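Local atomic coordinates of putative glycosidase ph117-related (PDB entry 5A7V), a protein that probably acts on beta-mannosidic linkages as a glycoside hydrolase family 130 enzyme, binding mannose in a central pocket. Residues A[271-276]-A[284-289]; A[304-309]-A[346-351]; A[232-237]-A[257-262]. One frame throughout, in Å; residues are numbered along the deposited sequence.

Interaction 1. Residues A[271-276]-A[284-289]; sequences TECGPP and IVLLYN. With MAN (alpha-D-mannopyranose), chain E.
Glu272 and Asn289 face each other as an antiparallel hydrogen-bonded pair, which supplies the two nearly straight backbone bonds between these segments. Glu272 N gives to Asn289 O at 2.8 Å, and Asn289 N returns the bond to Glu272 O at 2.7 Å. The pairing becomes irregular at Gly274, whose N makes only a weak, bent bond of 3.0 Å to Leu287 O. Farther along, a water accepts from Leu287 N and lies 2.7 Å from Pro275 O.

Apolar contacts are sparse, with Cys273 SG 4.0 Å from Leu286 CD2 and the Pro275 and Leu287 side chains crossing at about a right angle. Thr271 CG2 lies alongside Tyr288, 4.1 Å from CE2.

Sugar binding falls to the extended side chain of Glu272. With CG anti to the backbone N (chi1 177°), its carboxylate is carried out to the mannose, where OE2 accepts from MAN O2 at 2.6 Å and OE1 lies 2.7 Å from MAN O1. Ser204 also bonds OE2, which helps fix the carboxylate.

Strand 306-314 pairs with strand 283-291, strand 205-212 runs beside strand 270-280, and strand 347-355 packs against Leu287 and Pro275.

Interaction 2. Residues A[304-309]-A[346-351]; sequences NVYAAG and TVFIEG. With MAN (alpha-D-mannopyranose), chain E.
Tyr306 and Phe348 run alongside each other to the mannose. Tyr306 OH comes 2.8 Å from MAN O1, which approaches the rim of the phenol ring, close to the ring plane. Phe348 instead offers a face: MAN C3 lies over it, and CZ comes within 3.7 Å of MAN C2. Between the two residues, Tyr306 CD2 meets the edge of the Phe348 ring at CD1, 3.9 Å away. The ring planes stand at 65°, an oblique pairing that lets one residue serve the sugar with its hydroxyl and the other with its flat side.

Phe348 reaches the sugar because its CG is anti to the backbone N (chi1 -166°). Around Tyr306, Thr346 CG2 lies 3.8 Å from CD1, and Tyr342 meets the phenol ring edge-to-face. The two segments come from different sheets, consistent with neighbouring blades of the five-bladed beta-propeller of family GH130, whose active site lies at the centre.

One backbone bond joins the two segments, Val347 N to Tyr306 O at 3.2 Å, with the donor tilted 33° from the carbonyl plane; Tyr306 also bonds to the backbone of Gly345. Thr346 CA approaches Tyr306 O as well, at 3.5 Å. Farther from the sugar, Ala308 CB packs on Ile349 CD1 at 3.8 Å, while Asn289 OD1 accepts from Ile349 N and so ties strand 347-355 to strand 283-291.

Interaction 3. Residues A[232-237]-A[257-262]; sequences EHVFAA and KLFSPR
Val234 and Phe259 form the apolar centre: the methyl CG2 of Val234 sits over one face of the Phe259 ring, displaced toward its rim and 3.6 Å from CZ. This is a CH-pi contact, with the methyl 24° off the ring normal. Phe259 holds its CG between the backbone N and the carbonyl carbon (chi1 72°), which turns the ring toward Val234 CG2. Thr271 touches both residues, and the rings of Tyr288 and Phe321 also meet Phe259. Beside this centre, Leu258 CD2 packs on Ala236 CB.

Two backbone bonds frame the valine. Val234 N gives to Phe259 O at 3.0 Å, while Leu258 N gives to Val234 O at 2.8 Å, both donors nearly in line with the C=O bond they meet. The segments run roughly antiparallel, and this pairing fastens the irregular 257-262 loop to residues 232-237, which lead into strand 235-239.

Toward the surface, Lys257 stretches its extended chain across the imidazole of His233. CE lies over the centre of the ring, 11° off its normal and 3.7 Å from the centroid, while CG also touches Phe235 CE1, 3.8 Å away. The edge of the same imidazole is engaged by Ser260: ND1 and OG lie 2.8 Å apart in a hydrogen bond that either could donate. Pro261 closes this end, its CD 3.1 Å from Glu232 O.

Held at both face and edge, the His233 ring is restrained in tilt and rotation. The ammonium of Lys257, whose NZ is 4.0 Å from His233 NE2, would probably disfavour protonation of the imidazole, whereas the methylene groups below it give the ring an apolar cover.

In the fold
Interactions 1 and 2 meet at the mannose, with centres 10 Å apart. Glu272 OE1 packs 3.4 Å from Phe348 CE1, and the strands carrying the two contacts are joined where Tyr288 O lies 2.8 Å from Gly309 N, a probable hydrogen bond. Asp146, Glu231, Asn78 and Asp367 also hydrogen-bond this sugar. Interaction 3 lies farther out, about 11 Å from interaction 1 between centres, yet it touches residues 271-276 directly: Thr271 O is 3.6 Å from Val234 CG2. Thr271, next to Glu272 in its strand, thus packs directly on interaction 3. Interactions 2 and 3 do not touch, their nearest atoms being about 7 Å apart.

Interaction 1. Residues A[271-276]-A[284-289]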
loop_
_atom_site.group_PDB
_atom_site.type_symbol
_atom_site.label_atom_id
_atom_site.label_comp_id
_atom_site.label_asym_id
_atom_site.label_seq_id
_atom_site.Cartn_x
_atom_site.Cartn_y
_atom_site.Cartn_z
ATOM N N THR A 271 3.579 -11.443 4.389
ATOM C CA THR A 271 3.287 -11.222 2.947
ATOM C C THR A 271 2.094 -10.256 2.900
ATOM O O THR A 271 0.930 -10.697 2.962
ATOM C CB THR A 271 2.937 -12.547 2.183
ATOM O OG1 THR A 271 1.902 -13.228 2.902
ATOM C CG2 THR A 271 4.142 -13.481 2.082
ATOM N N GLU A 272 2.379 -8.978 2.831
ATOM C CA GLU A 272 1.378 -7.949 3.107
ATOM C C GLU A 272 1.071 -7.194 1.824
ATOM O O GLU A 272 1.921 -6.645 1.145
ATOM C CB GLU A 272 1.910 -6.968 4.148
ATOM C CG GLU A 272 0.930 -5.812 4.435
ATOM C CD GLU A 272 1.210 -5.038 5.688
ATOM O OE1 GLU A 272 2.378 -5.146 6.212
ATOM O OE2 GLU A 272 0.291 -4.369 6.199
ATOM N N CYS A 273 -0.214 -7.205 1.458
ATOM C CA CYS A 273 -0.671 -6.605 0.177
ATOM C C CYS A 273 -0.191 -5.180 0.024
ATOM O O CYS A 273 -0.180 -4.428 0.978
ATOM C CB CYS A 273 -2.194 -6.739 0.063
ATOM S SG CYS A 273 -2.751 -8.463 -0.060
ATOM N N GLY A 274 0.185 -4.798 -1.204
ATOM C CA GLY A 274 0.678 -3.464 -1.494
ATOM C C GLY A 274 -0.365 -2.586 -2.240
ATOM O O GLY A 274 -1.499 -2.447 -1.732
ATOM N N PRO A 275 -0.013 -2.057 -3.396
ATOM C CA PRO A 275 -0.985 -1.244 -4.141
ATOM C C PRO A 275 -2.109 -2.118 -4.724
ATOM O O PRO A 275 -2.095 -3.336 -4.611
ATOM C CB PRO A 275 -0.150 -0.644 -5.264
ATOM C CG PRO A 275 0.987 -1.589 -5.450
ATOM C CD PRO A 275 1.271 -2.205 -4.131
ATOM N N PRO A 276 -3.109 -1.499 -5.393
ATOM C CA PRO A 276 -4.148 -2.280 -6.114
ATOM C C PRO A 276 -3.533 -3.324 -7.080
ATOM O O PRO A 276 -2.468 -3.075 -7.682
ATOM C CB PRO A 276 -4.921 -1.175 -6.833
ATOM C CG PRO A 276 -4.784 0.014 -5.928
ATOM C CD PRO A 276 -3.370 -0.057 -5.418
ATOM N N ILE A 284 -3.028 -12.017 -13.169
ATOM C CA ILE A 284 -3.223 -10.922 -12.261
ATOM C C ILE A 284 -1.964 -10.781 -11.393
ATOM O O ILE A 284 -1.505 -11.777 -10.782
ATOM C CB ILE A 284 -4.452 -11.166 -11.356
ATOM C CG1 ILE A 284 -5.702 -11.108 -12.229
ATOM C CG2 ILE A 284 -4.498 -10.182 -10.211
ATOM C CD1 ILE A 284 -6.919 -11.742 -11.568
ATOM N N VAL A 285 -1.408 -9.572 -11.366
ATOM C CA VAL A 285 -0.197 -9.308 -10.561
ATOM C C VAL A 285 -0.593 -8.586 -9.273
ATOM O O VAL A 285 -1.220 -7.509 -9.318
ATOM C CB VAL A 285 0.835 -8.503 -11.332
ATOM C CG1 VAL A 285 2.048 -8.261 -10.458
ATOM C CG2 VAL A 285 1.242 -9.250 -12.594
ATOM N N LEU A 286 -0.189 -9.172 -8.148
ATOM C CA LEU A 286 -0.292 -8.558 -6.846
ATOM C C LEU A 286 1.119 -8.145 -6.437
ATOM O O LEU A 286 2.017 -9.016 -6.220
ATOM C CB LEU A 286 -0.833 -9.538 -5.803
ATOM C CG LEU A 286 -0.905 -9.019 -4.371
ATOM C CD1 LEU A 286 -1.856 -7.830 -4.197
ATOM C CD2 LEU A 286 -1.232 -10.090 -3.384
ATOM N N LEU A 287 1.357 -6.837 -6.336
ATOM C CA LEU A 287 2.647 -6.312 -5.816
ATOM C C LEU A 287 2.451 -6.177 -4.306
ATOM O O LEU A 287 1.426 -5.678 -3.824
ATOM C CB LEU A 287 3.008 -5.001 -6.515
ATOM C CG LEU A 287 3.120 -5.055 -8.046
ATOM C CD1 LEU A 287 1.818 -4.726 -8.776
ATOM C CD2 LEU A 287 4.192 -4.096 -8.546
ATOM N N TYR A 288 3.429 -6.688 -3.525
ATOM C CA TYR A 288 3.228 -6.834 -2.082
ATOM C C TYR A 288 4.538 -6.549 -1.319
ATOM O O TYR A 288 5.590 -6.378 -1.945
ATOM C CB TYR A 288 2.640 -8.203 -1.705
ATOM C CG TYR A 288 3.547 -9.397 -1.930
ATOM C CD1 TYR A 288 3.662 -10.010 -3.140
ATOM C CD2 TYR A 288 4.298 -9.893 -0.856
ATOM C CE1 TYR A 288 4.526 -11.090 -3.327
ATOM C CE2 TYR A 288 5.164 -10.960 -1.034
ATOM C CZ TYR A 288 5.272 -11.577 -2.262
ATOM O OH TYR A 288 6.110 -12.645 -2.485
ATOM N N ASN A 289 4.388 -6.505 -0.009
ATOM C CA ASN A 289 5.478 -6.200 0.919
ATOM C C ASN A 289 5.839 -7.422 1.732
ATOM O O ASN A 289 5.004 -7.984 2.413
ATOM C CB ASN A 289 4.991 -5.054 1.823
ATOM C CG ASN A 289 4.754 -3.790 1.026
ATOM O OD1 ASN A 289 5.677 -3.190 0.527
ATOM N ND2 ASN A 289 3.467 -3.387 0.879
HETATM C C1 MAN E . 2.759 -2.973 9.105
HETATM C C2 MAN E . 2.302 -2.148 7.883
HETATM C C3 MAN E . 2.582 -0.633 7.933
HETATM C C4 MAN E . 3.993 -0.344 8.476
HETATM C C5 MAN E . 4.762 -1.622 8.858
HETATM C C6 MAN E . 6.107 -1.318 9.556
HETATM O O1 MAN E . 2.999 -4.444 8.761
HETATM O O2 MAN E . 0.888 -2.369 7.782
HETATM O O3 MAN E . 1.671 0.064 8.761
HETATM O O4 MAN E . 4.649 0.412 7.479
HETATM O O5 MAN E . 3.898 -2.378 9.765
HETATM O O6 MAN E . 5.860 -0.632 10.791
HETATM O O HOH W 1 -0.659 -4.874 -6.381
#

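Interaction 2. Residues A[304-309]-A[346-351]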
loop_
_atom_site.group_PDB
_atom_site.type_symbol
_atom_site.label_atom_id
_atom_site.label_comp_id
_atom_site.label_asym_id
_atom_site.label_seq_id
_atom_site.Cartn_x
_atom_site.Cartn_y
_atom_site.Cartn_z
ATOM N N ASN A 304 14.335 -8.288 9.569
ATOM C CA ASN A 304 13.135 -7.446 9.841
ATOM C C ASN A 304 12.909 -6.360 8.811
ATOM O O ASN A 304 11.983 -5.565 8.983
ATOM C CB ASN A 304 13.199 -6.894 11.284
ATOM C CG ASN A 304 13.059 -8.014 12.296
ATOM O OD1 ASN A 304 12.073 -8.746 12.264
ATOM N ND2 ASN A 304 14.059 -8.212 13.133
ATOM N N VAL A 305 13.683 -6.325 7.736
ATOM C CA VAL A 305 13.421 -5.332 6.676
ATOM C C VAL A 305 12.124 -5.671 5.938
ATOM O O VAL A 305 11.784 -6.832 5.760
ATOM C CB VAL A 305 14.620 -5.233 5.703
ATOM C CG1 VAL A 305 14.699 -6.413 4.759
ATOM C CG2 VAL A 305 14.668 -3.919 4.948
ATOM N N TYR A 306 11.454 -4.612 5.452
ATOM C CA TYR A 306 10.351 -4.774 4.464
ATOM C C TYR A 306 10.884 -4.463 3.070
ATOM O O TYR A 306 11.368 -3.353 2.807
ATOM C CB TYR A 306 9.161 -3.877 4.756
ATOM C CG TYR A 306 8.297 -4.248 5.903
ATOM C CD1 TYR A 306 8.729 -4.184 7.239
ATOM C CD2 TYR A 306 6.961 -4.629 5.687
ATOM C CE1 TYR A 306 7.882 -4.477 8.290
ATOM C CE2 TYR A 306 6.117 -4.914 6.729
ATOM C CZ TYR A 306 6.554 -4.803 8.034
ATOM O OH TYR A 306 5.707 -5.053 9.097
ATOM N N ALA A 307 10.836 -5.476 2.207
ATOM C CA ALA A 307 11.224 -5.358 0.813
ATOM C C ALA A 307 10.100 -5.935 -0.084
ATOM O O ALA A 307 9.376 -6.828 0.354
ATOM C CB ALA A 307 12.559 -6.065 0.559
ATOM N N ALA A 308 9.977 -5.420 -1.312
ATOM C CA ALA A 308 8.754 -5.650 -2.109
ATOM C C ALA A 308 8.907 -6.831 -3.055
ATOM O O ALA A 308 9.940 -6.993 -3.719
ATOM C CB ALA A 308 8.389 -4.395 -2.867
ATOM N N GLY A 309 7.824 -7.599 -3.155
ATOM C CA GLY A 309 7.693 -8.732 -4.066
ATOM C C GLY A 309 6.538 -8.608 -5.055
ATOM O O GLY A 309 5.790 -7.605 -5.021
ATOM N N THR A 346 12.108 0.108 5.570
ATOM C CA THR A 346 11.039 -0.342 4.643
ATOM C C THR A 346 11.172 0.385 3.337
ATOM O O THR A 346 11.558 1.577 3.324
ATOM C CB THR A 346 9.586 -0.076 5.155
ATOM O OG1 THR A 346 9.303 1.317 4.965
ATOM C CG2 THR A 346 9.331 -0.490 6.579
ATOM N N VAL A 347 10.707 -0.276 2.266
ATOM C CA VAL A 347 10.141 0.397 1.092
ATOM C C VAL A 347 8.723 -0.160 0.968
ATOM O O VAL A 347 8.489 -1.199 0.330
ATOM C CB VAL A 347 10.978 0.251 -0.193
ATOM C CG1 VAL A 347 12.239 1.098 -0.082
ATOM C CG2 VAL A 347 11.348 -1.198 -0.512
ATOM N N PHE A 348 7.777 0.482 1.653
ATOM C CA PHE A 348 6.432 -0.086 1.823
ATOM C C PHE A 348 5.547 0.384 0.658
ATOM O O PHE A 348 5.073 1.516 0.646
ATOM C CB PHE A 348 5.846 0.315 3.168
ATOM C CG PHE A 348 4.642 -0.478 3.558
ATOM C CD1 PHE A 348 4.760 -1.758 4.113
ATOM C CD2 PHE A 348 3.347 0.024 3.292
ATOM C CE1 PHE A 348 3.654 -2.510 4.415
ATOM C CE2 PHE A 348 2.253 -0.730 3.621
ATOM C CZ PHE A 348 2.373 -1.974 4.175
ATOM N N ILE A 349 5.424 -0.475 -0.356
ATOM C CA ILE A 349 4.778 -0.092 -1.591
ATOM C C ILE A 349 3.274 -0.087 -1.449
ATOM O O ILE A 349 2.684 -0.998 -0.879
ATOM C CB ILE A 349 5.286 -0.941 -2.765
ATOM C CG1 ILE A 349 4.976 -2.432 -2.618
ATOM C CG2 ILE A 349 6.768 -0.694 -3.024
ATOM C CD1 ILE A 349 4.975 -3.200 -3.925
ATOM N N GLU A 350 2.663 0.980 -1.996
ATOM C CA GLU A 350 1.274 1.223 -1.650
ATOM C C GLU A 350 0.482 2.000 -2.701
ATOM O O GLU A 350 -0.768 1.865 -2.695
ATOM C CB GLU A 350 1.226 1.928 -0.313
ATOM C CG GLU A 350 -0.130 1.998 0.348
ATOM C CD GLU A 350 -0.052 2.468 1.784
ATOM O OE1 GLU A 350 0.908 2.132 2.511
ATOM O OE2 GLU A 350 -0.986 3.159 2.296
ATOM N N GLY A 351 1.123 2.790 -3.548
ATOM C CA GLY A 351 0.418 3.519 -4.597
ATOM C C GLY A 351 1.072 3.318 -5.949
ATOM O O GLY A 351 2.315 3.209 -6.021
HETATM C C1 MAN E . 2.759 -2.973 9.105
HETATM C C2 MAN E . 2.302 -2.148 7.883
HETATM C C3 MAN E . 2.582 -0.633 7.933
HETATM C C4 MAN E . 3.993 -0.344 8.476
HETATM C C5 MAN E . 4.762 -1.622 8.858
HETATM C C6 MAN E . 6.107 -1.318 9.556
HETATM O O1 MAN E . 2.999 -4.444 8.761
HETATM O O2 MAN E . 0.888 -2.369 7.782
HETATM O O3 MAN E . 1.671 0.064 8.761
HETATM O O4 MAN E . 4.649 0.412 7.479
HETATM O O5 MAN E . 3.898 -2.378 9.765
HETATM O O6 MAN E . 5.860 -0.632 10.791
#

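Interaction 3. Residues A[232-237]-A[257-262]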
loop_
_atom_site.group_PDB
_atom_site.type_symbol
_atom_site.label_atom_id
_atom_site.label_comp_id
_atom_site.label_asym_id
_atom_site.label_seq_id
_atom_site.Cartn_x
_atom_site.Cartn_y
_atom_site.Cartn_z
ATOM N N GLU A 232 -0.371 -10.884 7.461
ATOM C CA GLU A 232 0.371 -12.109 7.801
ATOM C C GLU A 232 0.299 -13.212 6.730
ATOM O O GLU A 232 1.100 -14.132 6.716
ATOM C CB GLU A 232 -0.130 -12.685 9.126
ATOM C CG GLU A 232 0.069 -11.765 10.324
ATOM C CD GLU A 232 -0.600 -12.232 11.624
ATOM O OE1 GLU A 232 -1.107 -13.351 11.695
ATOM O OE2 GLU A 232 -0.611 -11.464 12.581
ATOM N N HIS A 233 -0.742 -13.159 5.909
ATOM C CA HIS A 233 -0.982 -14.051 4.756
ATOM C C HIS A 233 -1.743 -13.225 3.724
ATOM O O HIS A 233 -2.332 -12.173 4.099
ATOM C CB HIS A 233 -1.854 -15.264 5.115
ATOM C CG HIS A 233 -1.355 -16.025 6.281
ATOM N ND1 HIS A 233 -0.448 -17.063 6.180
ATOM C CD2 HIS A 233 -1.614 -15.851 7.598
ATOM C CE1 HIS A 233 -0.165 -17.487 7.404
ATOM N NE2 HIS A 233 -0.851 -16.760 8.275
ATOM N N VAL A 234 -1.710 -13.682 2.478
ATOM C CA VAL A 234 -2.593 -13.099 1.451
ATOM C C VAL A 234 -3.914 -13.870 1.421
ATOM O O VAL A 234 -3.932 -15.080 1.186
ATOM C CB VAL A 234 -1.933 -13.073 0.053
ATOM C CG1 VAL A 234 -2.889 -12.553 -0.997
ATOM C CG2 VAL A 234 -0.639 -12.261 0.124
ATOM N N PHE A 235 -4.984 -13.124 1.691
ATOM C CA PHE A 235 -6.361 -13.584 1.696
ATOM C C PHE A 235 -7.094 -12.889 0.516
ATOM O O PHE A 235 -6.493 -12.062 -0.190
ATOM C CB PHE A 235 -7.062 -13.200 2.990
ATOM C CG PHE A 235 -6.409 -13.737 4.245
ATOM C CD1 PHE A 235 -6.459 -15.085 4.543
ATOM C CD2 PHE A 235 -5.751 -12.884 5.137
ATOM C CE1 PHE A 235 -5.892 -15.560 5.708
ATOM C CE2 PHE A 235 -5.163 -13.375 6.293
ATOM C CZ PHE A 235 -5.250 -14.718 6.571
ATOM N N ALA A 236 -8.382 -13.230 0.298
ATOM C CA ALA A 236 -9.165 -12.561 -0.765
ATOM C C ALA A 236 -10.595 -12.362 -0.328
ATOM O O ALA A 236 -11.049 -12.902 0.688
ATOM C CB ALA A 236 -9.068 -13.311 -2.068
ATOM N N ALA A 237 -11.281 -11.501 -1.082
ATOM C CA ALA A 237 -12.692 -11.197 -0.820
ATOM C C ALA A 237 -13.340 -10.709 -2.110
ATOM O O ALA A 237 -12.678 -10.224 -3.029
ATOM C CB ALA A 237 -12.799 -10.111 0.249
ATOM N N LYS A 257 -6.160 -19.049 3.045
ATOM C CA LYS A 257 -4.850 -18.453 2.704
ATOM C C LYS A 257 -4.541 -18.723 1.251
ATOM O O LYS A 257 -4.406 -19.909 0.848
ATOM C CB LYS A 257 -3.743 -19.018 3.605
ATOM C CG LYS A 257 -3.920 -18.715 5.067
ATOM C CD LYS A 257 -3.042 -19.644 5.933
ATOM C CE LYS A 257 -3.272 -19.407 7.389
ATOM N NZ LYS A 257 -2.490 -20.378 8.228
ATOM N N LEU A 258 -4.395 -17.684 0.425
ATOM C CA LEU A 258 -3.996 -17.855 -0.962
ATOM C C LEU A 258 -2.509 -18.185 -1.110
ATOM O O LEU A 258 -2.156 -19.012 -1.950
ATOM C CB LEU A 258 -4.321 -16.580 -1.790
ATOM C CG LEU A 258 -5.748 -16.373 -2.268
ATOM C CD1 LEU A 258 -6.840 -16.692 -1.317
ATOM C CD2 LEU A 258 -5.901 -15.042 -2.968
ATOM N N PHE A 259 -1.685 -17.485 -0.323
ATOM C CA PHE A 259 -0.276 -17.884 -0.078
ATOM C C PHE A 259 0.179 -17.205 1.188
ATOM O O PHE A 259 -0.511 -16.344 1.747
ATOM C CB PHE A 259 0.647 -17.617 -1.286
ATOM C CG PHE A 259 0.993 -16.173 -1.578
ATOM C CD1 PHE A 259 0.243 -15.394 -2.451
ATOM C CD2 PHE A 259 2.176 -15.612 -1.044
ATOM C CE1 PHE A 259 0.613 -14.100 -2.780
ATOM C CE2 PHE A 259 2.558 -14.340 -1.357
ATOM C CZ PHE A 259 1.760 -13.545 -2.214
ATOM N N SER A 260 1.357 -17.646 1.653
ATOM C CA SER A 260 1.841 -17.288 2.960
ATOM C C SER A 260 3.349 -16.998 2.923
ATOM O O SER A 260 4.031 -17.312 1.936
ATOM C CB SER A 260 1.611 -18.490 3.892
ATOM O OG SER A 260 0.205 -18.715 4.068
ATOM N N PRO A 261 3.857 -16.416 4.007
ATOM C CA PRO A 261 5.325 -16.331 4.144
ATOM C C PRO A 261 5.980 -17.700 4.029
ATOM O O PRO A 261 5.358 -18.727 4.299
ATOM C CB PRO A 261 5.533 -15.720 5.528
ATOM C CG PRO A 261 4.240 -15.017 5.832
ATOM C CD PRO A 261 3.172 -15.853 5.186
ATOM N N ARG A 262 7.240 -17.684 3.623
ATOM C CA ARG A 262 7.991 -18.912 3.364
ATOM C C ARG A 262 9.391 -18.828 3.948
ATOM O O ARG A 262 9.997 -17.756 4.028
ATOM C CB ARG A 262 8.076 -19.204 1.875
ATOM C CG ARG A 262 8.681 -18.080 1.112
ATOM C CD ARG A 262 8.729 -18.244 -0.392
ATOM N NE ARG A 262 9.039 -16.962 -0.962
ATOM C CZ ARG A 262 9.463 -16.718 -2.178
ATOM N NH1 ARG A 262 9.603 -17.703 -3.058
ATOM N NH2 ARG A 262 9.787 -15.468 -2.484
#